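Local coordinates for protein dihydroneopterin aldolase (Burkholderia thailandensis, PDB 3V9O) that belongs to the dihydroneopterin aldolase family, with a tunnelling-fold (T-fold) subunit of antiparallel strands and two helices, here assembled as four chains with bound guanine, at residues A[79-84]-A[103-108]. Residues are numbered along the deposited sequence; the frame is centred on the assembly and turned at random.
Sequences KQSVAQ and ASLLAH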
ATOM      1  N   LYS A  79      -4.270  21.331   1.059  1.00 14.68           N
ATOM      2  CA  LYS A  79      -5.384  21.630   1.939  1.00 16.37           C
ATOM      3  C   LYS A  79      -6.144  22.851   1.411  1.00 18.09           C
ATOM      4  O   LYS A  79      -7.386  22.846   1.454  1.00 18.28           O
ATOM      5  CB  LYS A  79      -4.872  21.819   3.387  1.00 21.08           C
ATOM      6  CG  LYS A  79      -5.980  21.973   4.423  1.00 27.89           C
ATOM      7  CD  LYS A  79      -5.529  22.064   5.886  1.00 25.09           C
ATOM      8  CE  LYS A  79      -6.748  22.630   6.705  1.00 30.93           C
ATOM      9  NZ  LYS A  79      -6.573  22.769   8.124  1.00 37.32           N
ATOM     10  N   GLN A  80      -5.459  23.849   0.875  1.00 17.61           N
ATOM     11  CA  GLN A  80      -6.143  25.039   0.327  1.00 19.00           C
ATOM     12  C   GLN A  80      -7.089  24.673  -0.799  1.00 18.72           C
ATOM     13  O   GLN A  80      -8.205  25.234  -0.883  1.00 19.91           O
ATOM     14  CB  GLN A  80      -5.078  26.011  -0.182  1.00 21.71           C
ATOM     15  CG  GLN A  80      -4.417  26.790   0.952  1.00 31.61           C
ATOM     16  CD  GLN A  80      -3.119  27.502   0.559  1.00 37.39           C
ATOM     17  OE1 GLN A  80      -2.657  27.436  -0.594  1.00 39.88           O
ATOM     18  NE2 GLN A  80      -2.501  28.158   1.544  1.00 40.07           N
ATOM     19  N   SER A  81      -6.642  23.824  -1.700  1.00 17.43           N
ATOM     20  CA  SER A  81      -7.491  23.428  -2.804  0.63 18.04           C
ATOM     21  C   SER A  81      -8.698  22.633  -2.340  1.00 18.30           C
ATOM     22  O   SER A  81      -9.816  22.858  -2.863  1.00 18.27           O
ATOM     23  CB  SER A  81      -6.702  22.702  -3.872  0.63 16.84           C
ATOM     24  OG  SER A  81      -5.629  23.541  -4.244  0.63 27.58           O
ATOM     25  N   VAL A  82      -8.519  21.727  -1.382  1.00 15.58           N
ATOM     26  CA  VAL A  82      -9.688  21.008  -0.852  1.00 16.02           C
ATOM     27  C   VAL A  82     -10.632  22.023  -0.241  1.00 16.80           C
ATOM     28  O   VAL A  82     -11.847  21.996  -0.529  1.00 17.83           O
ATOM     29  CB  VAL A  82      -9.242  20.009   0.208  1.00 16.97           C
ATOM     30  CG1 VAL A  82     -10.498  19.402   0.880  1.00 18.49           C
ATOM     31  CG2 VAL A  82      -8.433  18.911  -0.479  1.00 17.30           C
ATOM     32  N   ALA A  83     -10.160  22.958   0.567  1.00 16.88           N
ATOM     33  CA  ALA A  83     -11.058  23.930   1.186  1.00 18.52           C
ATOM     34  C   ALA A  83     -11.821  24.731   0.161  1.00 20.42           C
ATOM     35  O   ALA A  83     -13.055  24.975   0.331  1.00 22.28           O
ATOM     36  CB  ALA A  83     -10.289  24.907   2.089  1.00 19.31           C
ATOM     37  N   GLN A  84     -11.163  25.151  -0.913  1.00 17.49           N
ATOM     38  CA  GLN A  84     -11.829  25.948  -1.923  1.00 20.31           C
ATOM     39  C   GLN A  84     -12.952  25.133  -2.579  1.00 19.35           C
ATOM     40  O   GLN A  84     -14.038  25.644  -2.811  1.00 21.67           O
ATOM     41  CB  GLN A  84     -10.822  26.403  -2.965  1.00 23.99           C
ATOM     42  CG  GLN A  84      -9.923  27.512  -2.451  1.00 34.53           C
ATOM     43  CD  GLN A  84      -8.653  27.723  -3.279  1.00 45.12           C
ATOM     44  OE1 GLN A  84      -8.366  26.994  -4.250  1.00 44.44           O
ATOM     45  NE2 GLN A  84      -7.870  28.731  -2.882  1.00 50.38           N
ATOM     46  N   ALA A 103      -8.656  18.667 -10.582  1.00 14.85           N
ATOM     47  CA  ALA A 103      -8.492  19.703 -11.614  1.00 16.45           C
ATOM     48  C   ALA A 103      -7.827  20.952 -11.032  1.00 17.26           C
ATOM     49  O   ALA A 103      -6.936  21.557 -11.692  1.00 17.71           O
ATOM     50  CB  ALA A 103      -9.828  20.049 -12.247  1.00 18.33           C
ATOM     51  N   SER A 104      -8.243  21.355  -9.836  1.00 15.91           N
ATOM     52  CA  SER A 104      -7.623  22.499  -9.186  1.00 14.98           C
ATOM     53  C   SER A 104      -6.130  22.302  -9.001  1.00 15.50           C
ATOM     54  O   SER A 104      -5.340  23.213  -9.286  1.00 17.53           O
ATOM     55  CB  SER A 104      -8.337  22.713  -7.833  1.00 16.65           C
ATOM     56  OG  SER A 104      -7.715  23.758  -7.115  1.00 20.35           O
ATOM     57  N   LEU A 105      -5.728  21.133  -8.508  1.00 14.13           N
ATOM     58  CA  LEU A 105      -4.318  20.916  -8.193  1.00 14.09           C
ATOM     59  C   LEU A 105      -3.448  20.719  -9.454  1.00 14.16           C
ATOM     60  O   LEU A 105      -2.253  21.053  -9.421  1.00 16.05           O
ATOM     61  CB  LEU A 105      -4.195  19.676  -7.268  1.00 14.21           C
ATOM     62  CG  LEU A 105      -4.598  20.066  -5.835  1.00 16.42           C
ATOM     63  CD1 LEU A 105      -4.738  18.764  -5.062  1.00 17.27           C
ATOM     64  CD2 LEU A 105      -3.621  21.005  -5.139  1.00 17.56           C
ATOM     65  N   LEU A 106      -4.028  20.209 -10.542  1.00 14.40           N
ATOM     66  CA  LEU A 106      -3.306  20.111 -11.810  1.00 16.27           C
ATOM     67  C   LEU A 106      -3.060  21.471 -12.396  1.00 17.11           C
ATOM     68  O   LEU A 106      -2.194  21.596 -13.264  1.00 18.75           O
ATOM     69  CB  LEU A 106      -4.103  19.311 -12.818  1.00 18.00           C
ATOM     70  CG  LEU A 106      -4.013  17.830 -12.544  1.00 20.01           C
ATOM     71  CD1 LEU A 106      -5.179  17.151 -13.332  1.00 27.31           C
ATOM     72  CD2 LEU A 106      -2.643  17.227 -12.897  1.00 22.06           C
ATOM     73  N   ALA A 107      -3.778  22.521 -11.977  1.00 16.99           N
ATOM     74  CA  ALA A 107      -3.697  23.818 -12.664  1.00 16.62           C
ATOM     75  C   ALA A 107      -2.521  24.657 -12.172  1.00 20.33           C
ATOM     76  O   ALA A 107      -2.659  25.833 -11.837  1.00 24.02           O
ATOM     77  CB  ALA A 107      -5.042  24.586 -12.511  1.00 20.38           C
ATOM     78  N   HIS A 108      -1.328  24.049 -12.103  1.00 19.19           N
ATOM     79  CA  HIS A 108      -0.123  24.679 -11.555  1.00 19.91           C
ATOM     80  C   HIS A 108       1.029  24.195 -12.417  1.00 21.00           C
ATOM     81  O   HIS A 108       1.139  22.990 -12.720  1.00 22.36           O
ATOM     82  CB  HIS A 108       0.113  24.317 -10.100  1.00 19.13           C
ATOM     83  CG  HIS A 108      -0.967  24.778  -9.192  1.00 19.64           C
ATOM     84  ND1 HIS A 108      -1.079  26.087  -8.747  1.00 22.84           N
ATOM     85  CD2 HIS A 108      -2.069  24.124  -8.759  1.00 20.73           C
ATOM     86  CE1 HIS A 108      -2.199  26.199  -8.043  1.00 22.76           C
ATOM     87  NE2 HIS A 108      -2.816  25.020  -8.034  1.00 21.82           N
TER
HETATM   88  O   HOH W   1      -4.982  24.408  -6.549  1.00 25.02           O
HETATM   89  O   HOH W   2      -9.636  25.639  -6.145  1.00 47.93           O
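Ser-81 and Ser-104 face each other where helix 76-87 passes the end of helix 94-106, their CA atoms 6.5 Å apart, a closeness that small side chains allow. Both CB atoms point across the gap, yet Ser-81 OG and Ser-104 OG stay 3.6 Å apart. In the modelled conformer, one of two, Ser-81 OG lies beside its backbone N (chi1 -55°), donates to Leu-77 O one turn back and accepts from a water at 2.5 Å, a short contact to be read with caution. Ser-104 OG, swung anti to its own N (chi1 176°), binds the same water at 2.9 Å. His-108 offers its ring edge, with NE2 2.7 Å from this water in the imidazole plane. A second water donates to Gln-84 OE1, 2.7 Å from the water oxygen, and also bonds Ser-104 OG; the long glutamine reaches it from an exposed position. Beneath, Leu-105 packs CD2 against the CB-OG end of Ser-81, 3.4 Å from OG, and continues onto Val-53, Leu-55 and Val-114 of the sheet. Here one leucine contact and two bridging waters join the T-fold helices; the serine hydroxyls share a water, not a direct bond, so their polar link depends on it.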